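Local coordinates for Alpha/beta fold hydrolase (Pseudomonas aeruginosa, PDB 6I8W), which degrades membrane phospholipids as a membrane-bound phospholipase A and bacterial virulence factor, and possibly also acts as a monoacylglycerol lipase, at residues H69-A73 / N225-F229; N162-M166 / Y236-E240; V185-P189 / A218-S222. All coordinates share one frame; numbering follows the deposited sequence.

Interaction 1 (H69-A73 / N225-F229). With MYR (myristic acid), chain C.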
ATOM      1  N   HIS A  69       2.146  -1.569  -1.036  1.00 30.73           N
ATOM      2  CA  HIS A  69       0.973  -0.985  -0.392  1.00 27.74           C
ATOM      3  C   HIS A  69       0.342  -1.922   0.659  1.00 34.72           C
ATOM      4  O   HIS A  69       0.689  -3.110   0.758  1.00 30.70           O
ATOM      5  CB  HIS A  69      -0.062  -0.648  -1.465  1.00 24.71           C
ATOM      6  CG  HIS A  69      -0.611  -1.869  -2.133  1.00 24.67           C
ATOM      7  ND1 HIS A  69      -1.561  -2.671  -1.533  1.00 30.30           N
ATOM      8  CD2 HIS A  69      -0.301  -2.471  -3.309  1.00 25.59           C
ATOM      9  CE1 HIS A  69      -1.839  -3.696  -2.323  1.00 34.12           C
ATOM     10  NE2 HIS A  69      -1.088  -3.601  -3.412  1.00 29.34           N
ATOM     11  N   GLY A  70      -0.633  -1.401   1.401  1.00 33.02           N
ATOM     12  CA  GLY A  70      -1.279  -2.174   2.441  1.00 34.24           C
ATOM     13  C   GLY A  70      -2.627  -2.746   2.037  1.00 39.18           C
ATOM     14  O   GLY A  70      -2.987  -2.748   0.864  1.00 32.80           O
ATOM     15  N   PHE A  71      -3.363  -3.246   3.024  1.00 35.59           N
ATOM     16  CA  PHE A  71      -4.630  -3.924   2.794  1.00 39.91           C
ATOM     17  C   PHE A  71      -5.652  -3.002   2.125  1.00 39.75           C
ATOM     18  O   PHE A  71      -5.855  -1.877   2.561  1.00 38.14           O
ATOM     19  CB  PHE A  71      -5.202  -4.453   4.112  1.00 35.63           C
ATOM     20  CG  PHE A  71      -6.580  -5.035   3.972  1.00 39.39           C
ATOM     21  CD1 PHE A  71      -6.757  -6.327   3.500  1.00 36.39           C
ATOM     22  CD2 PHE A  71      -7.702  -4.276   4.273  1.00 37.33           C
ATOM     23  CE1 PHE A  71      -8.027  -6.868   3.355  1.00 37.62           C
ATOM     24  CE2 PHE A  71      -8.975  -4.795   4.123  1.00 38.63           C
ATOM     25  CZ  PHE A  71      -9.145  -6.100   3.667  1.00 40.72           C
ATOM     26  N   GLY A  72      -6.274  -3.482   1.056  1.00 38.79           N
ATOM     27  CA  GLY A  72      -7.324  -2.733   0.396  1.00 40.42           C
ATOM     28  C   GLY A  72      -6.815  -1.578  -0.444  1.00 42.50           C
ATOM     29  O   GLY A  72      -7.606  -0.929  -1.127  1.00 47.11           O
ATOM     30  N   ALA A  73      -5.504  -1.329  -0.398  1.00 35.42           N
ATOM     31  CA  ALA A  73      -4.890  -0.227  -1.142  1.00 33.12           C
ATOM     32  C   ALA A  73      -4.325  -0.696  -2.487  1.00 35.20           C
ATOM     33  O   ALA A  73      -4.618  -1.797  -2.947  1.00 32.67           O
ATOM     34  CB  ALA A  73      -3.757   0.445  -0.282  1.00 27.96           C
ATOM     35  N   ASN A 225     -12.344  -8.318  -0.461  1.00 46.78           N
ATOM     36  CA  ASN A 225     -11.438  -7.782   0.548  1.00 42.41           C
ATOM     37  C   ASN A 225     -11.707  -8.432   1.907  1.00 45.24           C
ATOM     38  O   ASN A 225     -10.771  -8.788   2.611  1.00 43.37           O
ATOM     39  CB  ASN A 225     -11.558  -6.260   0.661  1.00 40.12           C
ATOM     40  CG  ASN A 225     -10.810  -5.520  -0.458  1.00 47.99           C
ATOM     41  OD1 ASN A 225     -10.032  -6.110  -1.213  1.00 49.27           O
ATOM     42  ND2 ASN A 225     -11.061  -4.223  -0.564  1.00 44.03           N
ATOM     43  N   ALA A 226     -12.982  -8.625   2.248  1.00 44.51           N
ATOM     44  CA  ALA A 226     -13.339  -9.225   3.530  1.00 47.12           C
ATOM     45  C   ALA A 226     -12.791 -10.648   3.646  1.00 52.78           C
ATOM     46  O   ALA A 226     -12.373 -11.085   4.721  1.00 50.61           O
ATOM     47  CB  ALA A 226     -14.860  -9.223   3.716  1.00 53.86           C
ATOM     48  N   GLN A 227     -12.814 -11.371   2.533  1.00 52.94           N
ATOM     49  CA  GLN A 227     -12.305 -12.744   2.494  1.00 54.46           C
ATOM     50  C   GLN A 227     -10.785 -12.763   2.698  1.00 45.17           C
ATOM     51  O   GLN A 227     -10.251 -13.566   3.464  1.00 45.11           O
ATOM     52  CB  GLN A 227     -12.687 -13.404   1.165  1.00 60.77           C
ATOM     53  CG  GLN A 227     -11.749 -14.498   0.681  1.00 71.65           C
ATOM     54  CD  GLN A 227     -12.224 -15.123  -0.629  1.00 91.05           C
ATOM     55  OE1 GLN A 227     -11.461 -15.801  -1.324  1.00 98.88           O
ATOM     56  NE2 GLN A 227     -13.491 -14.889  -0.974  1.00 90.83           N
ATOM     57  N   ILE A 228     -10.088 -11.858   2.024  1.00 42.78           N
ATOM     58  CA  ILE A 228      -8.654 -11.727   2.235  1.00 48.97           C
ATOM     59  C   ILE A 228      -8.356 -11.346   3.685  1.00 44.31           C
ATOM     60  O   ILE A 228      -7.444 -11.900   4.296  1.00 46.11           O
ATOM     61  CB  ILE A 228      -8.026 -10.687   1.290  1.00 41.96           C
ATOM     62  CG1 ILE A 228      -8.020 -11.206  -0.149  1.00 43.01           C
ATOM     63  CG2 ILE A 228      -6.584 -10.376   1.711  1.00 38.08           C
ATOM     64  CD1 ILE A 228      -7.428 -10.208  -1.139  1.00 42.21           C
ATOM     65  N   PHE A 229      -9.130 -10.415   4.239  1.00 41.51           N
ATOM     66  CA  PHE A 229      -8.899  -9.975   5.615  1.00 42.57           C
ATOM     67  C   PHE A 229      -9.034 -11.155   6.579  1.00 47.86           C
ATOM     68  O   PHE A 229      -8.293 -11.258   7.560  1.00 51.33           O
ATOM     69  CB  PHE A 229      -9.862  -8.854   6.020  1.00 44.11           C
ATOM     70  CG  PHE A 229      -9.441  -8.120   7.274  1.00 44.92           C
ATOM     71  CD1 PHE A 229      -8.605  -7.019   7.197  1.00 42.46           C
ATOM     72  CD2 PHE A 229      -9.857  -8.552   8.526  1.00 52.12           C
ATOM     73  CE1 PHE A 229      -8.202  -6.350   8.349  1.00 48.12           C
ATOM     74  CE2 PHE A 229      -9.462  -7.895   9.677  1.00 46.12           C
ATOM     75  CZ  PHE A 229      -8.630  -6.792   9.593  1.00 44.76           C
TER
HETATM   76  C1  MYR C 401      -4.477   1.054   4.233  1.00 81.92           C
HETATM   77  O1  MYR C 401      -3.256   0.952   3.967  1.00 77.46           O
HETATM   78  O2  MYR C 401      -5.044   0.317   5.071  1.00 82.11           O
HETATM   79  C2  MYR C 401      -5.278   2.165   3.582  1.00 80.15           C
HETATM   80  C3  MYR C 401      -4.392   2.957   2.620  1.00 69.99           C
HETATM   81  C4  MYR C 401      -5.045   4.272   2.205  1.00 66.56           C
HETATM   82  C5  MYR C 401      -6.275   4.050   1.339  1.00 63.01           C
HETATM   83  C6  MYR C 401      -6.740   5.379   0.757  1.00 65.35           C
HETATM   84  C7  MYR C 401      -6.660   5.392  -0.766  1.00 67.06           C
HETATM   85  C8  MYR C 401      -6.134   6.733  -1.273  1.00 65.83           C
HETATM   86  C9  MYR C 401      -6.864   7.202  -2.530  1.00 64.54           C
HETATM   87  C10 MYR C 401      -5.963   7.094  -3.754  1.00 61.49           C
HETATM   88  C11 MYR C 401      -6.533   7.845  -4.953  1.00 58.99           C
HETATM   89  C12 MYR C 401      -5.842   7.400  -6.237  1.00 56.92           C
HETATM   90  C13 MYR C 401      -5.810   8.529  -7.255  1.00 55.81           C
HETATM   91  C14 MYR C 401      -4.472   8.562  -7.957  1.00 48.84           C
HETATM   92  O   HOH W   1     -10.010  -1.802  -2.254  1.00 49.09           O
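The ring of Phe71 takes the edge of Phe229 over one face, while the carbonyl oxygen of Asn225 lies at its rim. This is a T-shaped (edge-to-face) pair, with centroids 5.1 Å apart and planes at 73°. Phe229 CD1 sits above the middle of the Phe71 ring and comes 3.7 Å from Phe71 CZ. At the rim, Asn225 O approaches in the ring plane, 3.3 Å from Phe71 CZ, so the aromatic C-H groups meet an oxygen that already accepts the helical bond from Phe229 N. Ile228 adds its CG2 branch near the same plane, 4.1 Å from Phe71 CE1. Phe71 reaches the helix because CG stands anti to the backbone N (chi1 174°), extending the ring away from the loop. The loop follows strand 64-68 of the alpha/beta hydrolase sheet and carries a His-Gly pair followed by Phe71, the position where enzymes of this family commonly build part of the oxyanion hole; here that role is probable. Its shape is a type II turn from Gly70 to Ala73, with Gly72 at positive phi. Gly70 O accepts from both Ala73 N and His69 ND1, and the latter bond lies in the imidazole plane. Ala73 O rests above one face of that imidazole, toward its rim, and His69 NE2 is hydrogen-bonded to Leu96 N, so the ring is held at both nitrogens. Beside Gly72, a water joins loop and helix: it donates to Gly72 O at 2.8 Å and accepts from Asn225 ND2 at 3.1 Å. The bound myristic acid touches the loop at its carboxyl end, where MYR O2 comes 3.4 Å from Phe71 O, with no hydrogen bond between them. Farther along the fatty acid, C3 packs 3.9 Å from Ala73 CB.

Interaction 2 (N162-M166 / Y236-E240)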
ATOM      1  N   ASN A 162       3.768  -0.770   9.831  1.00 34.63           N
ATOM      2  CA  ASN A 162       3.573  -2.153   9.392  1.00 36.77           C
ATOM      3  C   ASN A 162       2.708  -2.966  10.343  1.00 38.30           C
ATOM      4  O   ASN A 162       2.722  -2.723  11.542  1.00 33.90           O
ATOM      5  CB  ASN A 162       4.921  -2.853   9.251  1.00 32.01           C
ATOM      6  CG  ASN A 162       5.661  -2.938  10.571  1.00 37.47           C
ATOM      7  OD1 ASN A 162       6.153  -1.933  11.088  1.00 35.86           O
ATOM      8  ND2 ASN A 162       5.759  -4.139  11.118  1.00 36.76           N
ATOM      9  N   ALA A 163       1.991  -3.945   9.802  1.00 39.32           N
ATOM     10  CA  ALA A 163       1.342  -4.968  10.617  1.00 41.83           C
ATOM     11  C   ALA A 163       2.367  -6.030  10.994  1.00 42.34           C
ATOM     12  O   ALA A 163       3.468  -6.047  10.447  1.00 38.82           O
ATOM     13  CB  ALA A 163       0.153  -5.595   9.860  1.00 37.24           C
ATOM     14  N   GLY A 164       2.013  -6.919  11.920  1.00 47.52           N
ATOM     15  CA  GLY A 164       2.875  -8.049  12.221  1.00 42.66           C
ATOM     16  C   GLY A 164       3.398  -8.194  13.643  1.00 46.11           C
ATOM     17  O   GLY A 164       4.012  -9.210  13.968  1.00 48.33           O
ATOM     18  N   VAL A 165       3.174  -7.198  14.500  1.00 41.72           N
ATOM     19  CA  VAL A 165       3.492  -7.376  15.911  1.00 43.77           C
ATOM     20  C   VAL A 165       2.289  -7.086  16.796  1.00 44.13           C
ATOM     21  O   VAL A 165       1.318  -6.471  16.364  1.00 46.66           O
ATOM     22  CB  VAL A 165       4.672  -6.475  16.369  1.00 51.80           C
ATOM     23  CG1 VAL A 165       5.928  -6.808  15.586  1.00 47.03           C
ATOM     24  CG2 VAL A 165       4.316  -5.005  16.211  1.00 46.79           C
ATOM     25  N   MET A 166       2.375  -7.549  18.037  1.00 46.12           N
ATOM     26  CA  MET A 166       1.341  -7.322  19.040  0.62 50.44           C
ATOM     27  C   MET A 166       1.876  -6.411  20.142  1.00 49.53           C
ATOM     28  O   MET A 166       2.536  -6.878  21.060  1.00 55.79           O
ATOM     29  CB  MET A 166       0.862  -8.655  19.625  0.62 54.73           C
ATOM     30  CG  MET A 166      -0.113  -9.409  18.718  0.62 58.00           C
ATOM     31  SD  MET A 166      -0.532 -11.076  19.302  0.62 73.24           S
ATOM     32  CE  MET A 166       0.897 -11.995  18.725  0.62 49.72           C
ATOM     33  N   TYR A 236      -2.274 -15.609  10.149  1.00 57.94           N
ATOM     34  CA  TYR A 236      -1.402 -14.559  10.662  1.00 54.44           C
ATOM     35  C   TYR A 236      -0.013 -15.097  10.964  1.00 51.36           C
ATOM     36  O   TYR A 236       0.125 -16.148  11.558  1.00 53.70           O
ATOM     37  CB  TYR A 236      -2.028 -13.948  11.915  1.00 56.57           C
ATOM     38  CG  TYR A 236      -1.214 -12.872  12.600  1.00 57.23           C
ATOM     39  CD1 TYR A 236      -1.249 -11.562  12.146  1.00 50.73           C
ATOM     40  CD2 TYR A 236      -0.455 -13.158  13.736  1.00 52.42           C
ATOM     41  CE1 TYR A 236      -0.525 -10.566  12.778  1.00 51.26           C
ATOM     42  CE2 TYR A 236       0.271 -12.167  14.377  1.00 51.78           C
ATOM     43  CZ  TYR A 236       0.231 -10.869  13.884  1.00 52.56           C
ATOM     44  OH  TYR A 236       0.932  -9.865  14.505  1.00 50.50           O
ATOM     45  N   ILE A 237       1.017 -14.375  10.539  1.00 48.25           N
ATOM     46  CA  ILE A 237       2.393 -14.753  10.853  1.00 53.51           C
ATOM     47  C   ILE A 237       3.041 -13.697  11.743  1.00 53.76           C
ATOM     48  O   ILE A 237       3.281 -12.572  11.302  1.00 54.58           O
ATOM     49  CB  ILE A 237       3.242 -14.933   9.575  1.00 52.94           C
ATOM     50  CG1 ILE A 237       2.625 -16.001   8.663  1.00 57.68           C
ATOM     51  CG2 ILE A 237       4.677 -15.274   9.932  1.00 48.85           C
ATOM     52  CD1 ILE A 237       3.332 -16.146   7.320  1.00 51.84           C
ATOM     53  N   PRO A 238       3.313 -14.050  13.007  1.00 52.34           N
ATOM     54  CA  PRO A 238       3.962 -13.098  13.915  1.00 52.34           C
ATOM     55  C   PRO A 238       5.349 -12.706  13.425  1.00 47.28           C
ATOM     56  O   PRO A 238       6.117 -13.566  12.995  1.00 51.25           O
ATOM     57  CB  PRO A 238       4.042 -13.867  15.237  1.00 55.62           C
ATOM     58  CG  PRO A 238       3.915 -15.314  14.855  1.00 59.08           C
ATOM     59  CD  PRO A 238       3.035 -15.347  13.652  1.00 52.71           C
ATOM     60  N   LEU A 239       5.668 -11.418  13.477  1.00 50.32           N
ATOM     61  CA  LEU A 239       6.989 -10.952  13.083  1.00 46.06           C
ATOM     62  C   LEU A 239       8.042 -11.070  14.186  1.00 53.47           C
ATOM     63  O   LEU A 239       9.240 -11.104  13.895  1.00 54.73           O
ATOM     64  CB  LEU A 239       6.925  -9.498  12.633  1.00 42.72           C
ATOM     65  CG  LEU A 239       6.365  -9.242  11.240  1.00 42.33           C
ATOM     66  CD1 LEU A 239       6.423  -7.754  10.952  1.00 34.73           C
ATOM     67  CD2 LEU A 239       7.154 -10.036  10.203  1.00 40.34           C
ATOM     68  N   GLU A 240       7.603 -11.104  15.444  1.00 53.06           N
ATOM     69  CA  GLU A 240       8.537 -11.097  16.571  1.00 52.29           C
ATOM     70  C   GLU A 240       9.644 -12.164  16.446  1.00 55.37           C
ATOM     71  O   GLU A 240      10.804 -11.861  16.700  1.00 55.78           O
ATOM     72  CB  GLU A 240       7.790 -11.249  17.902  1.00 62.63           C
ATOM     73  CG  GLU A 240       6.996 -10.013  18.321  1.00 62.61           C
ATOM     74  CD  GLU A 240       5.568  -9.996  17.777  1.00 64.02           C
ATOM     75  OE1 GLU A 240       5.249 -10.797  16.866  1.00 62.10           O
ATOM     76  OE2 GLU A 240       4.757  -9.186  18.277  1.00 59.17           O
TER
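Leu239 N donates to Gly164 O at 2.8 Å, the shorter of two hydrogen bonds that tie these loops together. The N-H points almost straight at the oxygen (161°) and lies in the carbonyl plane. Tyr236 OH also comes within 3.2 Å of Gly164 O, but the angle is poor for a hydrogen bond. The second bond runs from Met166 N to Glu240 OE2 at 2.9 Å, and the carboxylate uses its syn lone pair, on the side of its other oxygen. Glu240 bends at chi2 (89°) to bring its carboxylate back along the 162-166 loop, where OE2 also lies 3.3 Å from Val165 CB. Because Gly164 has no side chain, Leu239 settles directly on its backbone; its CD1 branch continues to Ala163 O, at 3.4 Å, and to the amide of Asn162. Leu239 also packs against His141, Ala144 and Leu145 of helix 138-149, while Val165 and Glu240 both meet helix 265-269. Ala163 shares a backbone hydrogen bond with Ser137, the probable nucleophile. The two loops leave strand 154-160 and lead toward strand 250-255, and the chain between them is largely helical and contains no strand. The contact thus clasps the two ends of a helical lid inserted between neighbouring strands, as in many alpha/beta hydrolases.

Interaction 3 (V185-P189 / A218-S222)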
ATOM      1  N   VAL A 185     -12.987  -2.451   5.550  1.00 46.48           N
ATOM      2  CA  VAL A 185     -13.847  -3.085   4.564  1.00 48.14           C
ATOM      3  C   VAL A 185     -15.091  -2.219   4.388  1.00 50.64           C
ATOM      4  O   VAL A 185     -15.910  -2.101   5.292  1.00 55.04           O
ATOM      5  CB  VAL A 185     -14.257  -4.518   4.979  1.00 49.99           C
ATOM      6  CG1 VAL A 185     -15.220  -5.089   3.965  1.00 52.10           C
ATOM      7  CG2 VAL A 185     -13.027  -5.416   5.090  1.00 48.84           C
ATOM      8  N   VAL A 186     -15.213  -1.604   3.220  1.00 50.75           N
ATOM      9  CA  VAL A 186     -16.241  -0.605   2.959  1.00 50.56           C
ATOM     10  C   VAL A 186     -17.477  -1.254   2.331  1.00 55.75           C
ATOM     11  O   VAL A 186     -17.489  -1.537   1.132  1.00 56.56           O
ATOM     12  CB  VAL A 186     -15.689   0.506   2.040  1.00 49.01           C
ATOM     13  CG1 VAL A 186     -16.717   1.589   1.824  1.00 51.62           C
ATOM     14  CG2 VAL A 186     -14.414   1.094   2.642  1.00 47.19           C
ATOM     15  N   ARG A 187     -18.507  -1.490   3.146  1.00 55.49           N
ATOM     16  CA  ARG A 187     -19.714  -2.201   2.705  1.00 60.79           C
ATOM     17  C   ARG A 187     -20.724  -1.296   2.000  1.00 67.03           C
ATOM     18  O   ARG A 187     -21.421  -1.720   1.070  1.00 63.28           O
ATOM     19  CB  ARG A 187     -20.405  -2.868   3.899  1.00 66.66           C
ATOM     20  CG  ARG A 187     -19.506  -3.757   4.733  1.00 73.12           C
ATOM     21  CD  ARG A 187     -19.207  -5.051   4.025  1.00 76.09           C
ATOM     22  NE  ARG A 187     -18.585  -6.026   4.915  1.00 76.33           N
ATOM     23  CZ  ARG A 187     -18.399  -7.304   4.598  1.00 76.64           C
ATOM     24  NH1 ARG A 187     -18.793  -7.759   3.412  1.00 73.59           N
ATOM     25  NH2 ARG A 187     -17.823  -8.128   5.465  1.00 75.03           N
ATOM     26  N   GLN A 188     -20.817  -0.060   2.480  1.00 61.68           N
ATOM     27  CA  GLN A 188     -21.757   0.930   1.967  1.00 64.80           C
ATOM     28  C   GLN A 188     -21.016   2.192   1.561  1.00 59.07           C
ATOM     29  O   GLN A 188     -19.974   2.498   2.131  1.00 56.59           O
ATOM     30  CB  GLN A 188     -22.825   1.254   3.016  1.00 73.49           C
ATOM     31  CG  GLN A 188     -23.618   0.072   3.516  1.00 83.64           C
ATOM     32  CD  GLN A 188     -24.775  -0.251   2.594  1.00 91.16           C
ATOM     33  OE1 GLN A 188     -24.599  -0.881   1.549  1.00 90.89           O
ATOM     34  NE2 GLN A 188     -25.966   0.204   2.966  1.00 99.61           N
ATOM     35  N   PRO A 189     -21.567   2.935   0.587  1.00 60.20           N
ATOM     36  CA  PRO A 189     -20.878   4.100   0.031  1.00 64.95           C
ATOM     37  C   PRO A 189     -20.522   5.138   1.102  1.00 63.03           C
ATOM     38  O   PRO A 189     -19.477   5.786   0.968  1.00 55.06           O
ATOM     39  CB  PRO A 189     -21.900   4.668  -0.965  1.00 72.30           C
ATOM     40  CG  PRO A 189     -22.777   3.495  -1.322  1.00 74.09           C
ATOM     41  CD  PRO A 189     -22.882   2.709  -0.055  1.00 68.26           C
ATOM     42  N   ALA A 218     -14.598   0.803  -3.864  1.00 44.62           N
ATOM     43  CA  ALA A 218     -14.321   0.134  -2.593  1.00 41.32           C
ATOM     44  C   ALA A 218     -15.465  -0.799  -2.189  1.00 44.13           C
ATOM     45  O   ALA A 218     -15.231  -1.904  -1.696  1.00 48.14           O
ATOM     46  CB  ALA A 218     -14.054   1.166  -1.498  1.00 40.21           C
ATOM     47  N   VAL A 219     -16.702  -0.358  -2.400  1.00 46.86           N
ATOM     48  CA  VAL A 219     -17.855  -1.206  -2.129  1.00 50.24           C
ATOM     49  C   VAL A 219     -17.818  -2.454  -3.014  1.00 54.55           C
ATOM     50  O   VAL A 219     -18.021  -3.568  -2.539  1.00 52.50           O
ATOM     51  CB  VAL A 219     -19.196  -0.452  -2.353  1.00 53.62           C
ATOM     52  CG1 VAL A 219     -20.387  -1.419  -2.284  1.00 57.84           C
ATOM     53  CG2 VAL A 219     -19.363   0.682  -1.347  1.00 53.28           C
ATOM     54  N   ALA A 220     -17.527  -2.271  -4.297  1.00 56.51           N
ATOM     55  CA  ALA A 220     -17.492  -3.399  -5.224  1.00 60.27           C
ATOM     56  C   ALA A 220     -16.411  -4.412  -4.828  1.00 51.46           C
ATOM     57  O   ALA A 220     -16.562  -5.603  -5.058  1.00 55.44           O
ATOM     58  CB  ALA A 220     -17.271  -2.910  -6.646  1.00 62.16           C
ATOM     59  N   ALA A 221     -15.336  -3.936  -4.207  1.00 52.43           N
ATOM     60  CA  ALA A 221     -14.232  -4.811  -3.814  1.00 51.31           C
ATOM     61  C   ALA A 221     -14.420  -5.427  -2.423  1.00 55.07           C
ATOM     62  O   ALA A 221     -13.633  -6.278  -2.014  1.00 53.91           O
ATOM     63  CB  ALA A 221     -12.913  -4.037  -3.856  1.00 44.90           C
ATOM     64  N   SER A 222     -15.464  -5.014  -1.706  1.00 56.15           N
ATOM     65  CA  SER A 222     -15.541  -5.272  -0.267  1.00 46.91           C
ATOM     66  C   SER A 222     -15.695  -6.760   0.086  1.00 48.44           C
ATOM     67  O   SER A 222     -15.097  -7.230   1.054  1.00 50.31           O
ATOM     68  CB  SER A 222     -16.694  -4.471   0.363  1.00 49.49           C
ATOM     69  OG  SER A 222     -17.959  -4.807  -0.201  1.00 52.64           O
TER
HETATM   70  O   HOH W   2     -13.648  -2.546   0.696  1.00 42.62           O
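Val186 O presses into the surface of helix 208-234, between Val219 and Ser222, inside the helical lid that this alpha/beta hydrolase carries over its central sheet. Here the packing is close: the oxygen meets Val219 CA at 3.3 Å in a nearly straight CA-H...O contact and Ser222 CB at 3.1 Å. The isopropyl group of Val186 lies against Ala218, next to Val219 on the helix, with Val186 CB 4.0 Å from Ala218 CB, and it also touches Asp191, Phe192 and Leu195 of helix 191-199. No direct hydrogen bond crosses the contact; instead, a water accepts from Val186 N and donates to Ala218 O. Toward solvent the fit becomes looser. Arg187, Gln188 and Pro189 are exposed, and Val219 makes most of the contact at this end, its CG1 branch 3.5 Å from Arg187 O and its CG2 branch against the Gln188-Pro189 peptide. Arg187 starts off away from the helix but folds back, so that Val185 CG1 lies under one face of the guanidinium, toward its rim. Ser222 OG sits between its own backbone N and carbonyl carbon (chi1 60°) and donates in plane to a lone pair of Val219 O, 2.6 Å away.

In the fold
Interactions 1 and 3 lie side by side on helix 208-234, their centres 11 Å apart, and they touch: Val185 CG2 is 4.2 Å from Phe71 CZ, and Arg187 NH2 is 3.6 Å from Ala226 CB. The same helix thus meets both the probable oxyanion loop and the loop 185-189. Interaction 2 stands apart, with centres 16 Å from interaction 1 and 26 Å from interaction 3, and it closes the stretch of chain that contains interaction 3. Myristic acid touches interaction 1 directly, and lies about 9 Å from the side chains of Ala163 and Ala218. Phe71 and Ala163 are both near the probable Ser137-His286-Asp258 triad.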